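Local atomic coordinates of ribosome biogenesis GTPase A (Thermotoga maritima, PDB entry 3CNL), a protein that binds GTP and probably hydrolyses it during a late step of 50S ribosomal subunit assembly. Residues Arg13-Leu18 with Leu103-Pro108. Sequence-based numbering, arbitrary orientation.
Sequences RQIKDL and LIVGVP. With GNP (phosphoaminophosphonic acid-guanylate ester), chain B.
I15 and L18 on helix 13-19 pack against V105 and L103 of strand 101-106, a central strand of the sheet that runs into the phosphate-binding loop of this circularly permuted P-loop GTPase. The contact is purely apolar: no hydrogen bond joins the segments, and 158 Å² of surface is buried.

I15 can be traced outward. Its CB is still 5.6 Å from V105 CG2, so the root of the side chain contributes little to the contact with V105. I15 CG1 lies 5.1 Å from V105 CG2, and I15 CD1 closes to 4.3 Å from V105 CG2, making the terminal methyl the touching atom. The other branch stays slightly farther off than CD1, with I15 CG2 4.7 Å from V105 CG2.

One turn on, L18 and L103 cross at about a right angle and meet through methyls, with L18 CD1 4.2 Å from L103 CD1. With CG anti to the backbone N (chi1 172°), the L103 side chain leaves the strand at CB and then turns along it toward V105; its second methyl, CD2, comes within 4.3 Å of L18 CB. L103 thus touches L18 with both branches, one at the tip and one near the root.

L103 and V105 both direct their CB toward the helix, whereas I104 between them packs on K112 and I116 of helix 112-120, evidence that the two helices flank opposite faces of the sheet. Backbone hydrogen bonds tie L103 to T24 and V26, and V105 to V26 and V28, placing the strand beside the parallel strand 24-30.

Beyond G106, which fits the first glycine of a Walker A motif, the chain turns to the nucleotide analogue, where P108 CA approaches GNP O2G to 3.3 Å.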
ATOM      1  N   ARG A  13      16.654   7.403   8.107  1.00 65.04           N
ATOM      2  CA  ARG A  13      17.270   8.097   9.242  1.00 64.62           C
ATOM      3  C   ARG A  13      16.275   9.101   9.842  1.00 63.35           C
ATOM      4  O   ARG A  13      16.258   9.330  11.055  1.00 63.33           O
ATOM      5  CB  ARG A  13      18.583   8.790   8.838  1.00 64.57           C
ATOM      6  CG  ARG A  13      18.426  10.094   8.038  1.00 65.23           C
ATOM      7  CD  ARG A  13      19.749  10.837   7.874  1.00 65.41           C
ATOM      8  NE  ARG A  13      20.728  10.060   7.111  1.00 69.07           N
ATOM      9  CZ  ARG A  13      20.967  10.205   5.808  1.00 68.51           C
ATOM     10  NH1 ARG A  13      20.304  11.112   5.092  1.00 71.43           N
ATOM     11  NH2 ARG A  13      21.877   9.439   5.217  1.00 71.83           N
ATOM     12  N   GLN A  14      15.447   9.680   8.972  1.00 61.94           N
ATOM     13  CA  GLN A  14      14.397  10.605   9.369  1.00 60.77           C
ATOM     14  C   GLN A  14      13.264   9.856  10.067  1.00 59.09           C
ATOM     15  O   GLN A  14      12.711  10.355  11.042  1.00 58.97           O
ATOM     16  CB  GLN A  14      13.875  11.366   8.149  1.00 60.71           C
ATOM     17  CG  GLN A  14      12.910  12.518   8.453  1.00 61.24           C
ATOM     18  CD  GLN A  14      12.484  13.251   7.193  1.00 60.83           C
ATOM     19  OE1 GLN A  14      12.823  14.424   6.991  1.00 62.24           O
ATOM     20  NE2 GLN A  14      11.757  12.556   6.326  1.00 62.68           N
ATOM     21  N   ILE A  15      12.925   8.664   9.570  1.00 57.43           N
ATOM     22  CA  ILE A  15      11.938   7.805  10.233  1.00 55.71           C
ATOM     23  C   ILE A  15      12.366   7.559  11.679  1.00 54.53           C
ATOM     24  O   ILE A  15      11.544   7.646  12.580  1.00 54.27           O
ATOM     25  CB  ILE A  15      11.690   6.448   9.484  1.00 55.75           C
ATOM     26  CG1 ILE A  15      11.165   6.671   8.054  1.00 55.80           C
ATOM     27  CG2 ILE A  15      10.720   5.542  10.259  1.00 55.42           C
ATOM     28  CD1 ILE A  15       9.834   7.412   7.945  1.00 55.10           C
ATOM     29  N   LYS A  16      13.654   7.274  11.887  1.00 53.24           N
ATOM     30  CA  LYS A  16      14.230   7.145  13.233  1.00 51.99           C
ATOM     31  C   LYS A  16      14.044   8.412  14.081  1.00 50.59           C
ATOM     32  O   LYS A  16      13.727   8.323  15.261  1.00 50.53           O
ATOM     33  CB  LYS A  16      15.715   6.778  13.164  1.00 52.18           C
ATOM     34  CG  LYS A  16      16.046   5.468  12.448  1.00 53.18           C
ATOM     35  CD  LYS A  16      15.722   4.239  13.276  1.00 54.54           C
ATOM     36  CE  LYS A  16      14.637   3.389  12.620  1.00 56.05           C
ATOM     37  NZ  LYS A  16      14.196   2.264  13.508  1.00 55.32           N
ATOM     38  N   ASP A  17      14.226   9.581  13.470  1.00 49.15           N
ATOM     39  CA  ASP A  17      13.976  10.860  14.147  1.00 47.76           C
ATOM     40  C   ASP A  17      12.504  11.043  14.491  1.00 46.31           C
ATOM     41  O   ASP A  17      12.165  11.649  15.513  1.00 46.29           O
ATOM     42  CB  ASP A  17      14.465  12.052  13.307  1.00 47.97           C
ATOM     43  CG  ASP A  17      15.990  12.075  13.130  1.00 48.92           C
ATOM     44  OD1 ASP A  17      16.450  12.525  12.057  1.00 49.85           O
ATOM     45  OD2 ASP A  17      16.729  11.645  14.047  1.00 49.05           O
ATOM     46  N   LEU A  18      11.621  10.537  13.636  1.00 44.35           N
ATOM     47  CA  LEU A  18      10.183  10.675  13.890  1.00 42.65           C
ATOM     48  C   LEU A  18       9.757   9.678  14.959  1.00 41.29           C
ATOM     49  O   LEU A  18       8.884   9.972  15.768  1.00 40.83           O
ATOM     50  CB  LEU A  18       9.355  10.486  12.616  1.00 42.73           C
ATOM     51  CG  LEU A  18       9.411  11.558  11.525  1.00 43.39           C
ATOM     52  CD1 LEU A  18       8.488  11.192  10.385  1.00 44.34           C
ATOM     53  CD2 LEU A  18       9.026  12.912  12.061  1.00 43.18           C
ATOM     54  N   LEU A 103       2.663   7.372  15.427  1.00 23.54           N
ATOM     55  CA  LEU A 103       3.151   7.681  14.080  1.00 23.08           C
ATOM     56  C   LEU A 103       2.461   6.756  13.082  1.00 23.28           C
ATOM     57  O   LEU A 103       2.437   5.530  13.241  1.00 22.03           O
ATOM     58  CB  LEU A 103       4.676   7.521  13.971  1.00 23.17           C
ATOM     59  CG  LEU A 103       5.317   7.627  12.568  1.00 23.22           C
ATOM     60  CD1 LEU A 103       5.317   9.051  12.008  1.00 24.14           C
ATOM     61  CD2 LEU A 103       6.746   7.066  12.524  1.00 22.42           C
ATOM     62  N   ILE A 104       1.885   7.362  12.056  1.00 24.01           N
ATOM     63  CA  ILE A 104       1.396   6.626  10.896  1.00 24.30           C
ATOM     64  C   ILE A 104       2.571   6.467   9.917  1.00 24.37           C
ATOM     65  O   ILE A 104       3.175   7.466   9.520  1.00 24.69           O
ATOM     66  CB  ILE A 104       0.252   7.419  10.198  1.00 24.35           C
ATOM     67  CG1 ILE A 104      -0.902   7.711  11.162  1.00 25.66           C
ATOM     68  CG2 ILE A 104      -0.268   6.689   8.924  1.00 25.16           C
ATOM     69  CD1 ILE A 104      -1.453   6.490  11.901  1.00 24.08           C
ATOM     70  N   VAL A 105       2.882   5.235   9.507  1.00 23.74           N
ATOM     71  CA  VAL A 105       4.002   5.003   8.591  1.00 23.14           C
ATOM     72  C   VAL A 105       3.677   3.971   7.483  1.00 23.10           C
ATOM     73  O   VAL A 105       2.800   3.120   7.645  1.00 22.54           O
ATOM     74  CB  VAL A 105       5.274   4.550   9.357  1.00 22.94           C
ATOM     75  CG1 VAL A 105       5.144   3.101   9.816  1.00 22.93           C
ATOM     76  CG2 VAL A 105       6.494   4.684   8.474  1.00 24.05           C
ATOM     77  N   GLY A 106       4.408   4.036   6.370  1.00 22.45           N
ATOM     78  CA  GLY A 106       4.212   3.059   5.282  1.00 22.16           C
ATOM     79  C   GLY A 106       4.940   3.436   4.005  1.00 22.45           C
ATOM     80  O   GLY A 106       5.487   4.545   3.885  1.00 21.39           O
ATOM     81  N   VAL A 107       4.938   2.527   3.034  1.00 22.45           N
ATOM     82  CA  VAL A 107       5.570   2.848   1.741  1.00 22.31           C
ATOM     83  C   VAL A 107       4.617   3.780   1.014  1.00 22.64           C
ATOM     84  O   VAL A 107       3.495   3.938   1.459  1.00 22.79           O
ATOM     85  CB  VAL A 107       5.860   1.589   0.916  1.00 22.13           C
ATOM     86  CG1 VAL A 107       6.795   0.637   1.693  1.00 22.20           C
ATOM     87  CG2 VAL A 107       4.527   0.886   0.494  1.00 22.00           C
ATOM     88  N   PRO A 108       5.061   4.413  -0.090  1.00 23.24           N
ATOM     89  CA  PRO A 108       4.187   5.321  -0.808  1.00 23.31           C
ATOM     90  C   PRO A 108       2.862   4.693  -1.247  1.00 23.28           C
ATOM     91  O   PRO A 108       2.820   3.498  -1.569  1.00 23.52           O
ATOM     92  CB  PRO A 108       5.025   5.694  -2.037  1.00 24.25           C
ATOM     93  CG  PRO A 108       6.447   5.520  -1.603  1.00 24.23           C
ATOM     94  CD  PRO A 108       6.411   4.339  -0.696  1.00 23.41           C
TER
HETATM   95  PG  GNP B 501       2.018   8.852  -0.303  1.00 38.27           P
HETATM   96  O1G GNP B 501       2.817   8.582   0.951  1.00 36.49           O
HETATM   97  O2G GNP B 501       2.606   8.162  -1.520  1.00 40.18           O
HETATM   98  O3G GNP B 501       1.846  10.360  -0.447  1.00 37.74           O
HETATM   99  N3B GNP B 501       0.500   8.397  -0.325  1.00 32.88           N
HETATM  100  PB  GNP B 501      -0.424   7.998   0.889  1.00 30.22           P
HETATM  101  O1B GNP B 501       0.109   6.774   1.558  1.00 23.61           O
HETATM  102  O2B GNP B 501      -0.594   9.200   1.760  1.00 28.79           O
HETATM  103  O3A GNP B 501      -1.779   7.645   0.246  1.00 26.57           O
HETATM  104  PA  GNP B 501      -3.025   8.540  -0.037  1.00 27.21           P
HETATM  105  O1A GNP B 501      -3.883   8.631   1.156  1.00 24.68           O
HETATM  106  O2A GNP B 501      -2.669   9.809  -0.692  1.00 27.42           O
HETATM  107  O5' GNP B 501      -3.838   7.677  -1.046  1.00 26.29           O
HETATM  108  C5' GNP B 501      -3.286   7.215  -2.288  1.00 26.42           C
HETATM  109  C4' GNP B 501      -4.443   6.853  -3.213  1.00 27.52           C
HETATM  110  O4' GNP B 501      -5.207   5.726  -2.694  1.00 26.59           O
HETATM  111  C3' GNP B 501      -5.484   7.935  -3.445  1.00 28.88           C
HETATM  112  O3' GNP B 501      -5.937   7.833  -4.787  1.00 31.11           O
HETATM  113  C2' GNP B 501      -6.593   7.540  -2.484  1.00 27.88           C
HETATM  114  O2' GNP B 501      -7.831   8.055  -2.915  1.00 29.64           O
HETATM  115  C1' GNP B 501      -6.580   6.019  -2.593  1.00 25.30           C
HETATM  116  N9  GNP B 501      -7.040   5.311  -1.402  1.00 24.60           N
HETATM  117  C8  GNP B 501      -6.647   5.558  -0.102  1.00 24.13           C
HETATM  118  N7  GNP B 501      -7.202   4.739   0.760  1.00 26.19           N
HETATM  119  C5  GNP B 501      -8.021   3.911  -0.036  1.00 24.81           C
HETATM  120  C6  GNP B 501      -8.874   2.825   0.308  1.00 25.13           C
HETATM  121  O6  GNP B 501      -9.108   2.355   1.436  1.00 22.83           O
HETATM  122  N1  GNP B 501      -9.499   2.258  -0.817  1.00 24.53           N
HETATM  123  C2  GNP B 501      -9.321   2.689  -2.123  1.00 25.12           C
HETATM  124  N2  GNP B 501     -10.001   2.036  -3.088  1.00 26.03           N
HETATM  125  N3  GNP B 501      -8.524   3.688  -2.461  1.00 23.51           N
HETATM  126  C4  GNP B 501      -7.917   4.253  -1.371  1.00 24.38           C